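Local coordinates for protein Cap5O (PDB 3OJO) that probably oxidises UDP-N-acetyl-mannosamine with NAD as the electron acceptor, a step in making the capsular polysaccharide of Staphylococcus aureus, at residues Lys13-Gly18 with Leu38-Asn43. Numbering follows the deposited sequence.
Sequences KLTVVG and LGVDIN. With NAD (nicotinamide-adenine-dinucleotide), chain J.
Asp41 grips both hydroxyls of the NAD adenosine ribose, one with each carboxylate oxygen: O2B donates to OD1 at 2.7 Å and O3B to OD2 at 2.6 Å. With CG anti to the backbone N (chi1 -152°) the carboxylate reaches the ribose, and two backbone amides hold it there. Asn43 N gives a straight bond to the anti lone pair of OD1, closing an Asx turn, while Leu19 N donates to OD2. Upstream, strands 13-17 and 36-40 run parallel. Val16 bonds through its N to Leu38 O and through its O to Val40 N; Leu38 N to Leu14 O and Gly18 N to Val40 O (2.6 Å) complete the four backbone bonds. On the face shared by Thr15, Val17, Leu38 and Val40, Thr15 crosses Val40 obliquely, CG2 meeting Val40 CG2 at 3.6 Å, and lies alongside Leu38. Lys13 runs extended to CE and bends only at its last torsion, bringing NZ to Thr15 OG1 in a weak bond; NZ finds its stronger partner in Ala83 O. Two aliphatic chains flank the adenine: Val17 CG1 from one side of its plane, at the C2A rim (3.5 Å), Ile42 CG1 over the opposite face at C5A (3.6 Å). Gly18 has positive phi (108°), unstrained for glycine, and its CA passes 3.4 Å from NAD O4B. Helix 23-32 links the strands, giving the first beta-alpha-beta unit of a Rossmann fold: glycine-rich turn after one strand, ribose-binding acid after the next.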
loop_
_atom_site.group_PDB
_atom_site.type_symbol
_atom_site.label_atom_id
_atom_site.label_comp_id
_atom_site.label_asym_id
_atom_site.label_seq_id
_atom_site.Cartn_x
_atom_site.Cartn_y
_atom_site.Cartn_z
ATOM N N LYS B 13 -15.886 36.329 18.813
ATOM C CA LYS B 13 -14.808 36.807 17.959
ATOM C C LYS B 13 -13.832 35.678 17.600
ATOM O O LYS B 13 -13.434 34.897 18.467
ATOM C CB LYS B 13 -14.060 37.994 18.596
ATOM C CG LYS B 13 -13.182 38.754 17.592
ATOM C CD LYS B 13 -12.283 39.775 18.253
ATOM C CE LYS B 13 -11.267 40.313 17.276
ATOM N NZ LYS B 13 -9.982 39.579 17.342
ATOM N N LEU B 14 -13.424 35.624 16.319
ATOM C CA LEU B 14 -12.464 34.639 15.827
ATOM C C LEU B 14 -11.328 35.263 15.012
ATOM O O LEU B 14 -11.566 36.073 14.123
ATOM C CB LEU B 14 -13.167 33.521 15.050
ATOM C CG LEU B 14 -12.342 32.667 14.067
ATOM C CD1 LEU B 14 -11.367 31.779 14.770
ATOM C CD2 LEU B 14 -13.222 31.793 13.274
ATOM N N THR B 15 -10.095 34.859 15.315
ATOM C CA THR B 15 -8.929 35.261 14.553
ATOM C C THR B 15 -8.411 34.050 13.737
ATOM O O THR B 15 -8.206 32.944 14.280
ATOM C CB THR B 15 -7.879 35.886 15.456
ATOM O OG1 THR B 15 -8.488 36.946 16.194
ATOM C CG2 THR B 15 -6.698 36.414 14.680
ATOM N N VAL B 16 -8.235 34.264 12.423
ATOM C CA VAL B 16 -7.680 33.256 11.523
ATOM C C VAL B 16 -6.265 33.726 11.162
ATOM O O VAL B 16 -6.102 34.776 10.556
ATOM C CB VAL B 16 -8.573 32.994 10.274
ATOM C CG1 VAL B 16 -7.897 32.024 9.313
ATOM C CG2 VAL B 16 -9.974 32.493 10.670
ATOM N N VAL B 17 -5.253 32.973 11.572
ATOM C CA VAL B 17 -3.850 33.294 11.304
ATOM C C VAL B 17 -3.373 32.532 10.056
ATOM O O VAL B 17 -3.233 31.310 10.084
ATOM C CB VAL B 17 -2.967 33.041 12.546
ATOM C CG1 VAL B 17 -1.522 33.466 12.312
ATOM C CG2 VAL B 17 -3.544 33.740 13.765
ATOM N N GLY B 18 -3.160 33.273 8.979
ATOM C CA GLY B 18 -2.782 32.726 7.682
ATOM C C GLY B 18 -3.975 32.847 6.760
ATOM O O GLY B 18 -5.044 32.314 7.056
ATOM N N LEU B 38 -11.263 38.379 12.379
ATOM C CA LEU B 38 -10.052 39.117 12.096
ATOM C C LEU B 38 -9.119 38.154 11.343
ATOM O O LEU B 38 -8.688 37.141 11.896
ATOM C CB LEU B 38 -9.386 39.642 13.375
ATOM C CG LEU B 38 -8.315 40.755 13.241
ATOM C CD1 LEU B 38 -7.043 40.435 13.918
ATOM C CD2 LEU B 38 -8.266 41.483 11.909
ATOM N N GLY B 39 -8.861 38.466 10.080
ATOM C CA GLY B 39 -7.942 37.711 9.243
ATOM C C GLY B 39 -6.539 38.244 9.460
ATOM O O GLY B 39 -6.308 39.451 9.366
ATOM N N VAL B 40 -5.588 37.349 9.762
ATOM C CA VAL B 40 -4.202 37.706 10.004
ATOM C C VAL B 40 -3.267 37.064 8.980
ATOM O O VAL B 40 -3.255 35.836 8.842
ATOM C CB VAL B 40 -3.767 37.396 11.465
ATOM C CG1 VAL B 40 -2.271 37.639 11.670
ATOM C CG2 VAL B 40 -4.578 38.209 12.454
ATOM N N ASP B 41 -2.446 37.909 8.312
ATOM C CA ASP B 41 -1.397 37.516 7.356
ATOM C C ASP B 41 -0.193 38.457 7.425
ATOM O O ASP B 41 -0.365 39.673 7.492
ATOM C CB ASP B 41 -1.919 37.447 5.916
ATOM C CG ASP B 41 -1.159 36.461 5.075
ATOM O OD1 ASP B 41 0.019 36.717 4.790
ATOM O OD2 ASP B 41 -1.724 35.402 4.755
ATOM N N ILE B 42 1.024 37.886 7.384
ATOM C CA ILE B 42 2.290 38.627 7.403
ATOM C C ILE B 42 2.626 39.234 6.037
ATOM O O ILE B 42 3.484 40.117 5.973
ATOM C CB ILE B 42 3.469 37.804 8.009
ATOM C CG1 ILE B 42 3.591 36.416 7.363
ATOM C CG2 ILE B 42 3.333 37.699 9.530
ATOM C CD1 ILE B 42 4.971 35.828 7.353
ATOM N N ASN B 43 1.969 38.766 4.947
ATOM C CA ASN B 43 2.198 39.312 3.608
ATOM C C ASN B 43 1.362 40.588 3.395
ATOM O O ASN B 43 0.133 40.517 3.321
ATOM C CB ASN B 43 1.933 38.276 2.513
ATOM C CG ASN B 43 2.482 38.646 1.145
ATOM O OD1 ASN B 43 2.808 39.789 0.861
ATOM N ND2 ASN B 43 2.609 37.688 0.252
HETATM P PA NAD J . -0.876 29.222 1.520
HETATM O O1A NAD J . 0.552 29.422 1.199
HETATM O O2A NAD J . -1.737 29.414 0.334
HETATM O O5B NAD J . -1.293 30.263 2.672
HETATM C C5B NAD J . -0.479 30.501 3.788
HETATM C C4B NAD J . -0.636 31.957 4.161
HETATM O O4B NAD J . -0.240 32.140 5.504
HETATM C C3B NAD J . 0.204 32.897 3.286
HETATM O O3B NAD J . -0.601 33.995 2.871
HETATM C C2B NAD J . 1.254 33.411 4.262
HETATM O O2B NAD J . 1.706 34.718 3.972
HETATM C C1B NAD J . 0.528 33.332 5.594
HETATM N N9A NAD J . 1.479 33.244 6.712
HETATM C C8A NAD J . 2.654 32.524 6.728
HETATM N N7A NAD J . 3.193 32.599 7.966
HETATM C C5A NAD J . 2.376 33.365 8.730
HETATM C C6A NAD J . 2.464 33.778 10.060
HETATM N N6A NAD J . 3.514 33.380 10.786
HETATM N N1A NAD J . 1.457 34.578 10.594
HETATM C C2A NAD J . 0.371 34.952 9.820
HETATM N N3A NAD J . 0.292 34.543 8.503
HETATM C C4A NAD J . 1.278 33.763 7.966
HETATM O O3 NAD J . -1.052 27.758 2.189
HETATM P PN NAD J . -2.443 26.958 2.233
HETATM O O1N NAD J . -2.603 26.265 0.929
HETATM O O2N NAD J . -3.514 27.848 2.747
HETATM O O5D NAD J . -2.153 25.818 3.297
HETATM C C5D NAD J . -1.503 26.091 4.512
HETATM C C4D NAD J . -1.170 24.755 5.168
HETATM O O4D NAD J . -2.359 24.020 5.416
HETATM C C3D NAD J . -0.362 23.808 4.281
HETATM O O3D NAD J . 1.013 24.107 4.129
HETATM C C2D NAD J . -0.601 22.510 5.012
HETATM O O2D NAD J . 0.038 22.575 6.261
HETATM C C1D NAD J . -2.085 22.629 5.318
HETATM N N1N NAD J . -2.813 21.954 4.219
HETATM C C2N NAD J . -3.303 22.641 3.131
HETATM C C3N NAD J . -3.955 21.943 2.103
HETATM C C7N NAD J . -4.863 22.670 1.150
HETATM O O7N NAD J . -6.125 22.093 0.875
HETATM N N7N NAD J . -4.456 23.808 0.572
HETATM C C4N NAD J . -4.070 20.547 2.174
HETATM C C5N NAD J . -3.538 19.852 3.258
HETATM C C6N NAD J . -2.897 20.578 4.265
#